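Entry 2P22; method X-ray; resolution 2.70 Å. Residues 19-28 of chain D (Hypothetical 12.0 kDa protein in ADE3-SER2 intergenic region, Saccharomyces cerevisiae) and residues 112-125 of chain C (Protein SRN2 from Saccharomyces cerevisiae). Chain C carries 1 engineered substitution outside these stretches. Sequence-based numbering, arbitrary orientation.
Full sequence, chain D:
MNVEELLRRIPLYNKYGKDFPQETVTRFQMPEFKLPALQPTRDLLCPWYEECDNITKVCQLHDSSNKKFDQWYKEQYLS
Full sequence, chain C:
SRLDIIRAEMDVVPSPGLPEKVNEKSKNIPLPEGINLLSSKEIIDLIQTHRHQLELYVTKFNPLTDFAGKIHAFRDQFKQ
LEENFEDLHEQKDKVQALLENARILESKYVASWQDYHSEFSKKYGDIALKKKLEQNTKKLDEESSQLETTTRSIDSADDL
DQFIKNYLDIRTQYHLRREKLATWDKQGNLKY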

# COMPACT_ATOMS: atom_id res chain seq x y z
N ASP D 19 21.51 -13.97 -13.28
CA ASP D 19 22.38 -12.86 -12.88
C ASP D 19 21.63 -11.54 -12.76
O ASP D 19 22.12 -10.60 -12.12
CB ASP D 19 23.53 -12.69 -13.88
CG ASP D 19 24.79 -13.41 -13.45
OD1 ASP D 19 25.30 -13.12 -12.34
OD2 ASP D 19 25.29 -14.25 -14.22
N PHE D 20 20.46 -11.47 -13.37
CA PHE D 20 19.65 -10.26 -13.33
C PHE D 20 18.94 -10.19 -12.00
O PHE D 20 18.26 -11.14 -11.60
CB PHE D 20 18.61 -10.28 -14.44
CG PHE D 20 18.16 -8.93 -14.84
CD1 PHE D 20 19.04 -8.05 -15.44
CD2 PHE D 20 16.84 -8.53 -14.64
CE1 PHE D 20 18.63 -6.79 -15.85
CE2 PHE D 20 16.42 -7.27 -15.04
CZ PHE D 20 17.32 -6.40 -15.65
N PRO D 21 19.06 -9.05 -11.31
CA PRO D 21 18.43 -8.82 -10.00
C PRO D 21 16.90 -8.79 -10.04
O PRO D 21 16.30 -8.31 -11.00
CB PRO D 21 19.03 -7.49 -9.57
CG PRO D 21 19.20 -6.77 -10.86
CD PRO D 21 19.77 -7.84 -11.76
N GLN D 22 16.30 -9.31 -8.97
CA GLN D 22 14.84 -9.36 -8.83
C GLN D 22 14.42 -9.01 -7.40
O GLN D 22 15.19 -9.21 -6.45
CB GLN D 22 14.32 -10.76 -9.18
CG GLN D 22 14.86 -11.34 -10.47
CD GLN D 22 14.48 -10.53 -11.70
OE1 GLN D 22 15.07 -10.70 -12.76
NE2 GLN D 22 13.49 -9.65 -11.55
N GLU D 23 13.20 -8.50 -7.25
CA GLU D 23 12.65 -8.13 -5.95
C GLU D 23 12.30 -9.36 -5.11
O GLU D 23 11.14 -9.77 -5.05
CB GLU D 23 11.41 -7.26 -6.11
CG GLU D 23 11.69 -5.83 -6.51
CD GLU D 23 10.44 -4.96 -6.54
OE1 GLU D 23 9.70 -4.93 -5.53
OE2 GLU D 23 10.19 -4.30 -7.58
N THR D 24 13.30 -9.95 -4.47
CA THR D 24 13.09 -11.12 -3.64
C THR D 24 12.66 -10.70 -2.23
O THR D 24 12.37 -11.54 -1.39
CB THR D 24 14.38 -11.98 -3.54
OG1 THR D 24 15.47 -11.17 -3.10
CG2 THR D 24 14.71 -12.58 -4.89
N VAL D 25 12.64 -9.39 -1.99
CA VAL D 25 12.26 -8.85 -0.69
C VAL D 25 10.94 -8.09 -0.78
O VAL D 25 10.74 -7.26 -1.67
CB VAL D 25 13.33 -7.88 -0.14
CG1 VAL D 25 13.01 -7.50 1.29
CG2 VAL D 25 14.61 -8.52 -0.18
N THR D 26 10.03 -8.38 0.14
CA THR D 26 8.73 -7.71 0.15
C THR D 26 8.72 -6.61 1.19
O THR D 26 9.47 -6.65 2.17
CB THR D 26 7.60 -8.69 0.46
OG1 THR D 26 7.86 -9.94 -0.19
CG2 THR D 26 6.27 -8.13 -0.05
N ARG D 27 7.87 -5.61 0.98
CA ARG D 27 7.78 -4.51 1.92
C ARG D 27 7.19 -4.99 3.23
O ARG D 27 6.06 -5.47 3.27
CB ARG D 27 6.90 -3.39 1.36
CG ARG D 27 7.00 -2.11 2.17
CD ARG D 27 5.98 -1.06 1.74
NE ARG D 27 6.14 0.20 2.46
CZ ARG D 27 6.14 0.33 3.78
NH1 ARG D 27 5.99 -0.74 4.56
NH2 ARG D 27 6.28 1.52 4.34
N PHE D 28 7.97 -4.88 4.30
CA PHE D 28 7.54 -5.29 5.63
C PHE D 28 6.78 -4.14 6.28
O PHE D 28 7.38 -3.19 6.75
CB PHE D 28 8.75 -5.66 6.50
CG PHE D 28 8.41 -5.97 7.93
CD1 PHE D 28 8.28 -4.96 8.88
CD2 PHE D 28 8.22 -7.29 8.34
CE1 PHE D 28 7.97 -5.26 10.21
CE2 PHE D 28 7.91 -7.60 9.66
CZ PHE D 28 7.79 -6.58 10.60
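Chain C (112-125) SWQDYHSEFSKKYG

How does the chain C segment run along chain D? Chain C comes in as a helix that begins earlier in the chain; Lys C123, Tyr C124 and Gly C125 are outside it. Chain D is mostly extended, without regular helix or strand and with a bend at Glu D23 and Thr D24, and runs the opposite way: its early residue Pro D21 lies by Tyr C124 (CA to CA 7.1 Å), Glu D23 by Phe C120 (CA to CA 7.0 Å), and Arg D27 by Trp C113 (CA to CA 7.3 Å). Trp C113, Tyr C116 and Phe C120, spaced three and four residues apart, all direct their CA-to-CB bonds toward chain D, as does Tyr C124 beyond the helix. Together the two stretches bury 655 Å², counting both sides.

What fills the space around Trp C113? Its indole, with chi1 in t, packs against the Val D25 to Arg D27 part of chain D. Arg D27 lays the start of its side chain over one face of the ring, CB standing 3.6 Å from the centroid of the Trp C113 six-membered ring, a CH-pi contact. The guanidinium is farther off, Arg D27 CZ lying 5.5 Å from the centroid of the Trp C113 five-membered ring, so any cation-pi attraction is weak at most. At the indole's edge comes the backbone, with Val D25 O 3.3 Å from Trp C113 CZ3.

Where does chain D bend around Tyr C116? The hydroxyl is the bump received by the bend, where Thr D24 N comes back within 2.8 Å of Gln D22 O in a weak hydrogen bond, a local turn in the mostly extended chain. Gln D22 O lies 3.1 Å from Tyr C116 OH, and Thr D24 N gives a weak hydrogen bond to Tyr C116 OH, also at 3.1 Å, approaching at the ring's edge. Val D25, pointing toward the helix, packs its CB 3.9 Å from Tyr C116 CE2.

How do Phe C120 and Tyr C124 close the other end? Phe C120 is covered on one face by Glu D23, whose CG lies 3.7 Å from the Phe C120 ring centroid in a second CH-pi contact, while its edge meets the backbone, Pro D21 O being 3.2 Å from Phe C120 CE2. Pro D21 is the bump here, fitting against the Phe C120 and Tyr C124 rings together: its CB is 3.8 Å from Phe C120 CE2 and its CG 3.3 Å from Tyr C124 CD2. Phe D20 adds an oblique aromatic pairing with Tyr C124, the ring centroids 6.0 Å apart and Phe D20 CZ 4.2 Å from Tyr C124 CD2.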

# COMPACT_ATOMS: atom_id res chain seq x y z
N SER C 112 16.13 2.25 3.69
CA SER C 112 16.83 1.20 2.96
C SER C 112 15.90 0.60 1.92
O SER C 112 16.25 0.50 0.75
CB SER C 112 17.30 0.12 3.93
OG SER C 112 18.02 -0.90 3.25
N TRP C 113 14.70 0.20 2.35
CA TRP C 113 13.74 -0.37 1.42
C TRP C 113 13.44 0.57 0.26
O TRP C 113 13.42 0.13 -0.88
CB TRP C 113 12.44 -0.74 2.14
CG TRP C 113 11.26 -0.83 1.21
CD1 TRP C 113 10.47 0.20 0.78
CD2 TRP C 113 10.80 -2.00 0.52
NE1 TRP C 113 9.54 -0.25 -0.13
CE2 TRP C 113 9.73 -1.60 -0.31
CE3 TRP C 113 11.20 -3.34 0.52
CZ2 TRP C 113 9.04 -2.49 -1.13
CZ3 TRP C 113 10.51 -4.24 -0.30
CH2 TRP C 113 9.44 -3.81 -1.12
N GLN C 114 13.22 1.84 0.53
CA GLN C 114 12.91 2.76 -0.57
C GLN C 114 14.04 2.90 -1.57
O GLN C 114 13.85 3.47 -2.64
CB GLN C 114 12.53 4.14 -0.03
CG GLN C 114 11.16 4.18 0.61
CD GLN C 114 10.80 5.56 1.11
OE1 GLN C 114 11.47 6.12 1.97
NE2 GLN C 114 9.72 6.12 0.55
N ASP C 115 15.22 2.40 -1.23
CA ASP C 115 16.37 2.48 -2.13
C ASP C 115 16.55 1.17 -2.88
O ASP C 115 17.16 1.14 -3.95
CB ASP C 115 17.66 2.79 -1.36
CG ASP C 115 17.76 4.24 -0.94
OD1 ASP C 115 17.07 5.09 -1.53
OD2 ASP C 115 18.55 4.52 -0.02
N TYR C 116 16.03 0.10 -2.29
CA TYR C 116 16.09 -1.23 -2.88
C TYR C 116 15.02 -1.26 -3.96
O TYR C 116 15.25 -1.76 -5.06
CB TYR C 116 15.76 -2.29 -1.83
CG TYR C 116 15.62 -3.70 -2.37
CD1 TYR C 116 16.75 -4.49 -2.58
CD2 TYR C 116 14.37 -4.25 -2.66
CE1 TYR C 116 16.64 -5.80 -3.07
CE2 TYR C 116 14.25 -5.56 -3.15
CZ TYR C 116 15.40 -6.33 -3.35
OH TYR C 116 15.31 -7.63 -3.82
N HIS C 117 13.85 -0.73 -3.63
CA HIS C 117 12.72 -0.69 -4.55
C HIS C 117 13.05 0.23 -5.72
O HIS C 117 12.74 -0.08 -6.86
CB HIS C 117 11.47 -0.19 -3.81
CG HIS C 117 10.22 -0.27 -4.62
ND1 HIS C 117 9.58 -1.46 -4.90
CD2 HIS C 117 9.47 0.71 -5.20
CE1 HIS C 117 8.49 -1.21 -5.62
NE2 HIS C 117 8.41 0.09 -5.81
N SER C 118 13.67 1.37 -5.42
CA SER C 118 14.04 2.34 -6.45
C SER C 118 14.63 1.65 -7.67
O SER C 118 14.32 2.01 -8.81
CB SER C 118 15.09 3.32 -5.91
OG SER C 118 14.53 4.17 -4.94
N GLU C 119 15.48 0.67 -7.42
CA GLU C 119 16.13 -0.06 -8.49
C GLU C 119 15.08 -0.65 -9.42
O GLU C 119 14.98 -0.26 -10.58
CB GLU C 119 17.00 -1.18 -7.91
CG GLU C 119 18.07 -0.69 -6.94
CD GLU C 119 19.20 0.08 -7.61
OE1 GLU C 119 20.03 0.66 -6.88
OE2 GLU C 119 19.25 0.11 -8.85
N PHE C 120 14.30 -1.57 -8.88
CA PHE C 120 13.26 -2.24 -9.64
C PHE C 120 12.03 -1.38 -9.84
O PHE C 120 10.93 -1.77 -9.45
CB PHE C 120 12.84 -3.54 -8.95
CG PHE C 120 13.98 -4.35 -8.43
CD1 PHE C 120 14.53 -4.08 -7.18
CD2 PHE C 120 14.49 -5.41 -9.17
CE1 PHE C 120 15.57 -4.85 -6.68
CE2 PHE C 120 15.53 -6.18 -8.68
CZ PHE C 120 16.07 -5.91 -7.43
N SER C 121 12.20 -0.21 -10.44
CA SER C 121 11.08 0.69 -10.70
C SER C 121 11.54 1.79 -11.63
O SER C 121 10.74 2.40 -12.33
CB SER C 121 10.56 1.29 -9.40
OG SER C 121 11.57 2.02 -8.73
N LYS C 122 12.85 2.03 -11.63
CA LYS C 122 13.42 3.05 -12.49
C LYS C 122 14.41 2.47 -13.49
O LYS C 122 14.83 3.16 -14.43
CB LYS C 122 14.09 4.14 -11.65
CG LYS C 122 13.10 5.15 -11.10
CD LYS C 122 12.34 5.85 -12.23
CE LYS C 122 11.27 6.79 -11.69
NZ LYS C 122 10.44 7.38 -12.77
N LYS C 123 14.77 1.20 -13.31
CA LYS C 123 15.69 0.56 -14.24
C LYS C 123 15.47 -0.95 -14.41
O LYS C 123 14.92 -1.39 -15.43
CB LYS C 123 17.14 0.82 -13.80
CG LYS C 123 18.04 1.45 -14.89
CD LYS C 123 18.15 0.59 -16.17
CE LYS C 123 19.03 1.25 -17.24
NZ LYS C 123 19.21 0.45 -18.51
N TYR C 124 15.89 -1.73 -13.42
CA TYR C 124 15.79 -3.19 -13.46
C TYR C 124 14.38 -3.75 -13.40
O TYR C 124 14.18 -4.95 -13.56
CB TYR C 124 16.62 -3.78 -12.32
CG TYR C 124 18.02 -3.23 -12.28
CD1 TYR C 124 18.25 -1.89 -11.95
CD2 TYR C 124 19.11 -4.01 -12.64
CE1 TYR C 124 19.52 -1.34 -11.99
CE2 TYR C 124 20.39 -3.48 -12.68
CZ TYR C 124 20.59 -2.14 -12.36
OH TYR C 124 21.85 -1.60 -12.41
N GLY C 125 13.41 -2.87 -13.19
CA GLY C 125 12.04 -3.32 -13.12
C GLY C 125 11.48 -3.68 -14.48
O GLY C 125 11.75 -3.00 -15.47